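Local coordinates for beta-amyloid-like protein (PDB 3K66) that probably acts in cell adhesion and nervous-system development in the nematode, binding heparin through its E2 domain, at residues A[2-6]-A[85-89]; A[36-40]-A[69-73]; A[114-118]-A[187-191]. One frame throughout, in Å; residues are numbered along the deposited sequence.

Interaction 1 of 3, residues A[2-6]-A[85-89]; sequences QDPYF and KEIEA
Y5 and F6, near the start of the chain, direct their rings at I87 on helix 55-119. From CB of Y5 the ring carbon CG stands anti to the backbone N (chi1 166°), which lays the ring over F6: CD2 lies 3.8 Å above the plane of the F6 ring, over its centre. One atom further out, Y5 CE2 meets I87 CG1 at 4.0 Å. The hydroxyl OH at the tip is hydrogen-bonded to E14, while R94 makes a cation-pi contact with the tyrosine ring and donates to the backbone O of Y5. The same CG1 of I87 also receives the second ring, at 3.9 Å from F6 CZ, so this methylene sits against both aromatics. Nearer the surface, the extended side chain of E86 passes F6 obliquely, with its CG 4.0 Å from F6 CE2. Earlier in the segment an Asx turn shapes the backbone: D3 OD2 accepts from Y5 N at 3.1 Å and is also salt-bridged to R24. Y5 and I87 both rest on F18 and A21 of helix 14-53, and the arrangement is that of an N-terminal segment folded back onto the paired long helices of an APP-type E2 domain.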
loop_
_atom_site.group_PDB
_atom_site.type_symbol
_atom_site.label_atom_id
_atom_site.label_comp_id
_atom_site.label_asym_id
_atom_site.label_seq_id
_atom_site.Cartn_x
_atom_site.Cartn_y
_atom_site.Cartn_z
ATOM N N GLN A 2 9.328 21.247 -3.801
ATOM C CA GLN A 2 9.015 19.933 -3.247
ATOM C C GLN A 2 9.131 18.931 -4.384
ATOM O O GLN A 2 9.524 19.287 -5.497
ATOM C CB GLN A 2 7.589 19.894 -2.658
ATOM C CG GLN A 2 7.522 19.713 -1.121
ATOM C CD GLN A 2 7.917 18.323 -0.662
ATOM O OE1 GLN A 2 8.431 17.523 -1.448
ATOM N NE2 GLN A 2 7.684 18.028 0.612
ATOM N N ASP A 3 8.786 17.681 -4.108
ATOM C CA ASP A 3 8.844 16.646 -5.119
ATOM C C ASP A 3 7.658 16.836 -6.058
ATOM O O ASP A 3 6.579 17.220 -5.622
ATOM C CB ASP A 3 8.752 15.272 -4.461
ATOM C CG ASP A 3 9.378 14.180 -5.297
ATOM O OD1 ASP A 3 10.606 13.981 -5.164
ATOM O OD2 ASP A 3 8.649 13.521 -6.077
ATOM N N PRO A 4 7.840 16.570 -7.360
ATOM C CA PRO A 4 6.719 16.732 -8.295
ATOM C C PRO A 4 5.617 15.690 -8.036
ATOM O O PRO A 4 4.464 15.863 -8.432
ATOM C CB PRO A 4 7.374 16.570 -9.666
ATOM C CG PRO A 4 8.542 15.698 -9.396
ATOM C CD PRO A 4 9.069 16.166 -8.062
ATOM N N TYR A 5 5.982 14.614 -7.345
ATOM C CA TYR A 5 5.055 13.533 -7.007
ATOM C C TYR A 5 3.796 13.965 -6.254
ATOM O O TYR A 5 2.716 13.422 -6.492
ATOM C CB TYR A 5 5.776 12.478 -6.163
ATOM C CG TYR A 5 4.816 11.505 -5.505
ATOM C CD1 TYR A 5 4.302 10.418 -6.220
ATOM C CD2 TYR A 5 4.334 11.731 -4.205
ATOM C CE1 TYR A 5 3.330 9.581 -5.672
ATOM C CE2 TYR A 5 3.354 10.904 -3.647
ATOM C CZ TYR A 5 2.857 9.830 -4.391
ATOM O OH TYR A 5 1.888 9.004 -3.861
ATOM N N PHE A 6 3.940 14.912 -5.325
ATOM C CA PHE A 6 2.812 15.394 -4.513
ATOM C C PHE A 6 1.746 16.259 -5.180
ATOM O O PHE A 6 0.687 16.472 -4.583
ATOM C CB PHE A 6 3.319 16.126 -3.268
ATOM C CG PHE A 6 4.044 15.238 -2.307
ATOM C CD1 PHE A 6 5.433 15.193 -2.303
ATOM C CD2 PHE A 6 3.337 14.405 -1.446
ATOM C CE1 PHE A 6 6.119 14.330 -1.463
ATOM C CE2 PHE A 6 4.000 13.530 -0.594
ATOM C CZ PHE A 6 5.406 13.488 -0.599
ATOM N N LYS A 85 6.332 8.271 5.969
ATOM C CA LYS A 85 4.920 8.243 6.304
ATOM C C LYS A 85 4.138 9.220 5.448
ATOM O O LYS A 85 3.101 8.860 4.898
ATOM C CB LYS A 85 4.719 8.559 7.782
ATOM C CG LYS A 85 5.250 7.481 8.699
ATOM C CD LYS A 85 4.923 7.805 10.134
ATOM C CE LYS A 85 5.474 6.759 11.083
ATOM N NZ LYS A 85 5.123 7.101 12.499
ATOM N N GLU A 86 4.628 10.451 5.327
ATOM C CA GLU A 86 3.928 11.445 4.512
ATOM C C GLU A 86 3.659 10.864 3.121
ATOM O O GLU A 86 2.521 10.876 2.641
ATOM C CB GLU A 86 4.737 12.760 4.402
ATOM C CG GLU A 86 4.156 13.782 3.394
ATOM C CD GLU A 86 4.909 15.130 3.373
ATOM O OE1 GLU A 86 6.138 15.157 3.601
ATOM O OE2 GLU A 86 4.265 16.164 3.110
ATOM N N ILE A 87 4.694 10.321 2.488
ATOM C CA ILE A 87 4.528 9.763 1.155
ATOM C C ILE A 87 3.529 8.589 1.118
ATOM O O ILE A 87 2.875 8.359 0.106
ATOM C CB ILE A 87 5.902 9.314 0.558
ATOM C CG1 ILE A 87 5.926 9.590 -0.945
ATOM C CG2 ILE A 87 6.124 7.818 0.784
ATOM C CD1 ILE A 87 7.232 9.204 -1.614
ATOM N N GLU A 88 3.399 7.854 2.219
ATOM C CA GLU A 88 2.488 6.705 2.268
ATOM C C GLU A 88 1.030 7.126 2.457
ATOM O O GLU A 88 0.119 6.624 1.771
ATOM C CB GLU A 88 2.919 5.733 3.383
ATOM C CG GLU A 88 4.253 5.055 3.098
ATOM C CD GLU A 88 4.681 4.031 4.161
ATOM O OE1 GLU A 88 3.840 3.613 4.982
ATOM O OE2 GLU A 88 5.863 3.631 4.161
ATOM N N ALA A 89 0.810 8.034 3.400
ATOM C CA ALA A 89 -0.528 8.538 3.658
ATOM C C ALA A 89 -1.090 9.009 2.317
ATOM O O ALA A 89 -2.195 8.621 1.924
ATOM C CB ALA A 89 -0.464 9.687 4.653
#

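Interaction 2 of 3, residues A[36-40]-A[69-73]; sequences VMKEW and FQKTV
F69 projects from helix 55-119 into a hollow on helix 14-53 formed by V36, M37 and W40, within the antiparallel helix pair that makes up one coiled-coil part of the E2 fold. The local axes are almost exactly antiparallel (175°) and come no nearer than 11.3 Å, a wide spacing spanned by large side chains. The phenyl ring is the bump. W40 closes one of its faces, with CD1 standing 3.3 Å above the ring plane over the centre; on the opposite face V73, from F69's own helix, places CG2 toward the rim. The indole's five-membered ring is tilted by 43° to the phenyl plane, so the two aromatics meet obliquely, at a centroid separation of 4.1 Å. Two further residues border the phenyl edge. V36 brings CG1 to 4.0 Å from F69 CE1, close to the ring plane. M37 leaves its helix pointing away from the partner, but a bend at chi2 (-53°) swings the sulfur back, and SD makes a Met-aromatic contact at the edge, 5.2 Å from the centroid of the F69 ring. The contact lies on the surface and is wholly apolar across the helices. One turn along from F69, the methyls of V36 and T72 meet tip to tip, CG2 to CG2 at 3.9 Å, while T72 OG1 makes a weak hydrogen bond to the backbone O of R68.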
loop_
_atom_site.group_PDB
_atom_site.type_symbol
_atom_site.label_atom_id
_atom_site.label_comp_id
_atom_site.label_asym_id
_atom_site.label_seq_id
_atom_site.Cartn_x
_atom_site.Cartn_y
_atom_site.Cartn_z
ATOM N N VAL A 36 27.418 10.615 6.383
ATOM C CA VAL A 36 27.643 10.534 7.824
ATOM C C VAL A 36 28.635 9.446 8.164
ATOM O O VAL A 36 29.619 9.673 8.873
ATOM C CB VAL A 36 26.322 10.261 8.592
ATOM C CG1 VAL A 36 26.601 9.915 10.036
ATOM C CG2 VAL A 36 25.436 11.477 8.529
ATOM N N MET A 37 28.371 8.260 7.644
ATOM C CA MET A 37 29.222 7.120 7.892
ATOM C C MET A 37 30.674 7.414 7.486
ATOM O O MET A 37 31.608 6.899 8.106
ATOM C CB MET A 37 28.643 5.905 7.167
ATOM C CG MET A 37 27.330 5.471 7.780
ATOM S SD MET A 37 27.603 5.236 9.551
ATOM C CE MET A 37 25.999 4.527 10.088
ATOM N N LYS A 38 30.861 8.243 6.462
ATOM C CA LYS A 38 32.204 8.632 6.036
ATOM C C LYS A 38 32.759 9.550 7.126
ATOM O O LYS A 38 33.907 9.418 7.545
ATOM C CB LYS A 38 32.155 9.393 4.700
ATOM C CG LYS A 38 33.416 9.991 4.394
ATOM N N GLU A 39 31.928 10.478 7.589
ATOM C CA GLU A 39 32.344 11.394 8.646
ATOM C C GLU A 39 32.791 10.554 9.857
ATOM O O GLU A 39 33.840 10.813 10.462
ATOM C CB GLU A 39 31.191 12.341 9.031
ATOM C CG GLU A 39 30.632 13.163 7.861
ATOM C CD GLU A 39 29.486 14.104 8.252
ATOM O OE1 GLU A 39 28.548 13.657 8.947
ATOM O OE2 GLU A 39 29.511 15.285 7.843
ATOM N N TRP A 40 32.011 9.526 10.184
ATOM C CA TRP A 40 32.331 8.651 11.308
ATOM C C TRP A 40 33.712 8.058 11.103
ATOM O O TRP A 40 34.517 7.982 12.029
ATOM C CB TRP A 40 31.313 7.512 11.415
ATOM C CG TRP A 40 31.453 6.705 12.674
ATOM C CD1 TRP A 40 31.002 7.040 13.917
ATOM C CD2 TRP A 40 32.182 5.481 12.828
ATOM N NE1 TRP A 40 31.404 6.100 14.839
ATOM C CE2 TRP A 40 32.124 5.128 14.194
ATOM C CE3 TRP A 40 32.864 4.637 11.936
ATOM C CZ2 TRP A 40 32.754 3.987 14.700
ATOM C CZ3 TRP A 40 33.490 3.499 12.440
ATOM C CH2 TRP A 40 33.420 3.181 13.808
ATOM N N PHE A 69 27.606 11.666 16.920
ATOM C CA PHE A 69 27.216 10.643 15.977
ATOM C C PHE A 69 25.913 9.973 16.391
ATOM O O PHE A 69 24.977 9.873 15.594
ATOM C CB PHE A 69 28.342 9.631 15.857
ATOM C CG PHE A 69 28.004 8.414 15.048
ATOM C CD1 PHE A 69 27.778 8.500 13.683
ATOM C CD2 PHE A 69 27.942 7.172 15.658
ATOM C CE1 PHE A 69 27.514 7.347 12.928
ATOM C CE2 PHE A 69 27.681 6.028 14.916
ATOM C CZ PHE A 69 27.458 6.112 13.550
ATOM N N GLN A 70 25.827 9.523 17.636
ATOM C CA GLN A 70 24.600 8.880 18.072
ATOM C C GLN A 70 23.459 9.818 17.723
ATOM O O GLN A 70 22.535 9.430 17.013
ATOM C CB GLN A 70 24.628 8.605 19.564
ATOM N N LYS A 71 23.540 11.060 18.189
ATOM C CA LYS A 71 22.495 12.037 17.908
ATOM C C LYS A 71 22.227 12.239 16.424
ATOM O O LYS A 71 21.071 12.184 15.990
ATOM C CB LYS A 71 22.829 13.380 18.549
ATOM C CG LYS A 71 22.292 13.516 19.961
ATOM C CD LYS A 71 22.844 14.751 20.670
ATOM C CE LYS A 71 24.215 14.491 21.281
ATOM N NZ LYS A 71 24.644 15.610 22.166
ATOM N N THR A 72 23.274 12.467 15.636
ATOM C CA THR A 72 23.058 12.663 14.206
ATOM C C THR A 72 22.323 11.498 13.561
ATOM O O THR A 72 21.439 11.699 12.732
ATOM C CB THR A 72 24.352 12.879 13.436
ATOM O OG1 THR A 72 24.887 14.178 13.740
ATOM C CG2 THR A 72 24.061 12.810 11.948
ATOM N N VAL A 73 22.678 10.278 13.938
ATOM C CA VAL A 73 22.009 9.113 13.381
ATOM C C VAL A 73 20.521 9.253 13.652
ATOM O O VAL A 73 19.748 9.473 12.721
ATOM C CB VAL A 73 22.517 7.804 14.017
ATOM C CG1 VAL A 73 21.693 6.624 13.511
ATOM C CG2 VAL A 73 23.988 7.605 13.694
#

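Interaction 3 of 3, residues A[114-118]-A[187-191]; sequences LATHV and FPDLE
H117 NE2 donates to D189 OD2 at 3.0 Å, a fairly straight bond with an N-H...O angle of 159°, joining the end of helix 55-119 to the short helix 188-191. The oxygen lies in the imidazole plane and is approached nearly along its C-O axis; the carboxylate and imidazole planes are nearly coplanar, 18° apart. CG of D189 sits between the backbone N and the carbonyl carbon (chi1 51°), a torsion that aims the carboxylate at the histidine. The other ring nitrogen, ND1, has a weak hydrogen bond with the backbone N of N122, so the imidazole is held firmly at NE2 and only weakly at ND1. Apolar groups flank it as well. L190 CD1 lies over one face in a CH-pi contact, 4.2 Å from the centroid of the H117 ring, and F187 CD2 approaches the imidazole edge, 3.5 Å from H117 CD2. The phenyl and imidazole rings meet obliquely. F187, at the N-cap position of helix 188-191, projects between L114 and V118: V118 CG2 meets the far edge of its ring, and L114 CD2 is 4.0 Å from F187 CD1. Deeper in, L114 CD2 touches L190 CD2 at 3.7 Å, and both leucines lean on V126 of helix 123-154. The bonding is consistent with a neutral imidazole protonated at NE2, with ND1 accepting the weak bond from N122 N; the carboxylate of D189 would probably favour keeping the proton on NE2.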
loop_
_atom_site.group_PDB
_atom_site.type_symbol
_atom_site.label_atom_id
_atom_site.label_comp_id
_atom_site.label_asym_id
_atom_site.label_seq_id
_atom_site.Cartn_x
_atom_site.Cartn_y
_atom_site.Cartn_z
ATOM N N LEU A 114 -27.879 -4.301 -16.606
ATOM C CA LEU A 114 -29.119 -4.924 -16.158
ATOM C C LEU A 114 -30.350 -4.230 -16.726
ATOM O O LEU A 114 -31.243 -4.884 -17.273
ATOM C CB LEU A 114 -29.201 -4.932 -14.627
ATOM C CG LEU A 114 -28.484 -6.078 -13.921
ATOM C CD1 LEU A 114 -28.508 -5.834 -12.428
ATOM C CD2 LEU A 114 -29.146 -7.425 -14.273
ATOM N N ALA A 115 -30.409 -2.908 -16.584
ATOM C CA ALA A 115 -31.542 -2.155 -17.097
ATOM C C ALA A 115 -31.706 -2.466 -18.580
ATOM O O ALA A 115 -32.806 -2.783 -19.026
ATOM C CB ALA A 115 -31.338 -0.661 -16.873
ATOM N N THR A 116 -30.615 -2.393 -19.339
ATOM C CA THR A 116 -30.668 -2.686 -20.769
ATOM C C THR A 116 -31.142 -4.100 -21.029
ATOM O O THR A 116 -31.642 -4.412 -22.101
ATOM C CB THR A 116 -29.302 -2.515 -21.436
ATOM O OG1 THR A 116 -28.981 -1.122 -21.512
ATOM C CG2 THR A 116 -29.307 -3.119 -22.831
ATOM N N HIS A 117 -31.001 -4.953 -20.030
ATOM C CA HIS A 117 -31.416 -6.340 -20.158
ATOM C C HIS A 117 -32.919 -6.507 -20.070
ATOM O O HIS A 117 -33.492 -7.346 -20.760
ATOM C CB HIS A 117 -30.765 -7.190 -19.076
ATOM C CG HIS A 117 -30.979 -8.654 -19.271
ATOM N ND1 HIS A 117 -30.349 -9.367 -20.271
ATOM C CD2 HIS A 117 -31.790 -9.535 -18.639
ATOM C CE1 HIS A 117 -30.759 -10.618 -20.244
ATOM N NE2 HIS A 117 -31.635 -10.749 -19.263
ATOM N N VAL A 118 -33.541 -5.732 -19.187
ATOM C CA VAL A 118 -34.983 -5.785 -19.015
ATOM C C VAL A 118 -35.618 -5.861 -20.387
ATOM O O VAL A 118 -36.505 -6.679 -20.627
ATOM C CB VAL A 118 -35.509 -4.519 -18.285
ATOM C CG1 VAL A 118 -36.838 -4.079 -18.871
ATOM C CG2 VAL A 118 -35.648 -4.780 -16.779
ATOM N N PHE A 187 -33.960 -11.153 -12.154
ATOM C CA PHE A 187 -33.929 -11.610 -13.532
ATOM C C PHE A 187 -33.703 -13.117 -13.491
ATOM O O PHE A 187 -32.613 -13.611 -13.785
ATOM C CB PHE A 187 -32.832 -10.875 -14.310
ATOM C CG PHE A 187 -33.152 -9.429 -14.565
ATOM C CD1 PHE A 187 -32.963 -8.490 -13.566
ATOM C CD2 PHE A 187 -33.700 -9.012 -15.775
ATOM C CE1 PHE A 187 -33.325 -7.155 -13.749
ATOM C CE2 PHE A 187 -34.068 -7.670 -15.967
ATOM C CZ PHE A 187 -33.873 -6.743 -14.945
ATOM N N PRO A 188 -34.766 -13.866 -13.141
ATOM C CA PRO A 188 -34.718 -15.323 -13.042
ATOM C C PRO A 188 -34.113 -15.887 -14.292
ATOM O O PRO A 188 -33.235 -16.748 -14.245
ATOM C CB PRO A 188 -36.181 -15.709 -12.884
ATOM C CG PRO A 188 -36.892 -14.663 -13.681
ATOM C CD PRO A 188 -36.166 -13.409 -13.219
ATOM N N ASP A 189 -34.592 -15.393 -15.420
ATOM C CA ASP A 189 -34.069 -15.833 -16.691
ATOM C C ASP A 189 -32.538 -15.790 -16.647
ATOM O O ASP A 189 -31.856 -16.749 -17.024
ATOM C CB ASP A 189 -34.565 -14.909 -17.814
ATOM C CG ASP A 189 -34.321 -13.408 -17.522
ATOM O OD1 ASP A 189 -35.160 -12.776 -16.842
ATOM O OD2 ASP A 189 -33.292 -12.855 -17.969
ATOM N N LEU A 190 -32.014 -14.688 -16.122
ATOM C CA LEU A 190 -30.581 -14.448 -16.062
ATOM C C LEU A 190 -29.842 -14.972 -14.839
ATOM O O LEU A 190 -28.701 -15.426 -14.938
ATOM C CB LEU A 190 -30.389 -12.944 -16.238
ATOM C CG LEU A 190 -29.153 -12.179 -15.803
ATOM C CD1 LEU A 190 -28.391 -11.686 -17.018
ATOM C CD2 LEU A 190 -29.615 -10.992 -14.958
ATOM N N GLU A 191 -30.486 -14.917 -13.683
ATOM C CA GLU A 191 -29.832 -15.385 -12.473
ATOM C C GLU A 191 -29.487 -16.866 -12.535
ATOM O O GLU A 191 -28.661 -17.360 -11.766
ATOM C CB GLU A 191 -30.709 -15.165 -11.253
ATOM C CG GLU A 191 -29.953 -15.555 -10.008
ATOM C CD GLU A 191 -30.783 -15.542 -8.757
ATOM O OE1 GLU A 191 -31.792 -16.273 -8.713
ATOM O OE2 GLU A 191 -30.416 -14.814 -7.812
#

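Overall arrangement
From the N terminus, residues 2-6 lead into helix 14-53; the chain then turns and returns along helix 55-119. There interaction 2 closes the inner loop at 69-73, pairing helices 14-53 and 55-119 near their connection, and interaction 1 closes the larger loop around it at 85-89, the two centres about 26 Å apart. Interaction 3 follows in series: it opens at 114-118 and closes at 187-191 after helices 123-154, 156-160 and 163-182 have passed. Interactions 2 and 3 lie on opposite sides of the chain's centre, about 69 Å apart between centres. Helix 55-119 thus holds the N-terminal segment, helix 14-53 and the short helix 188-191 at separate points along its length.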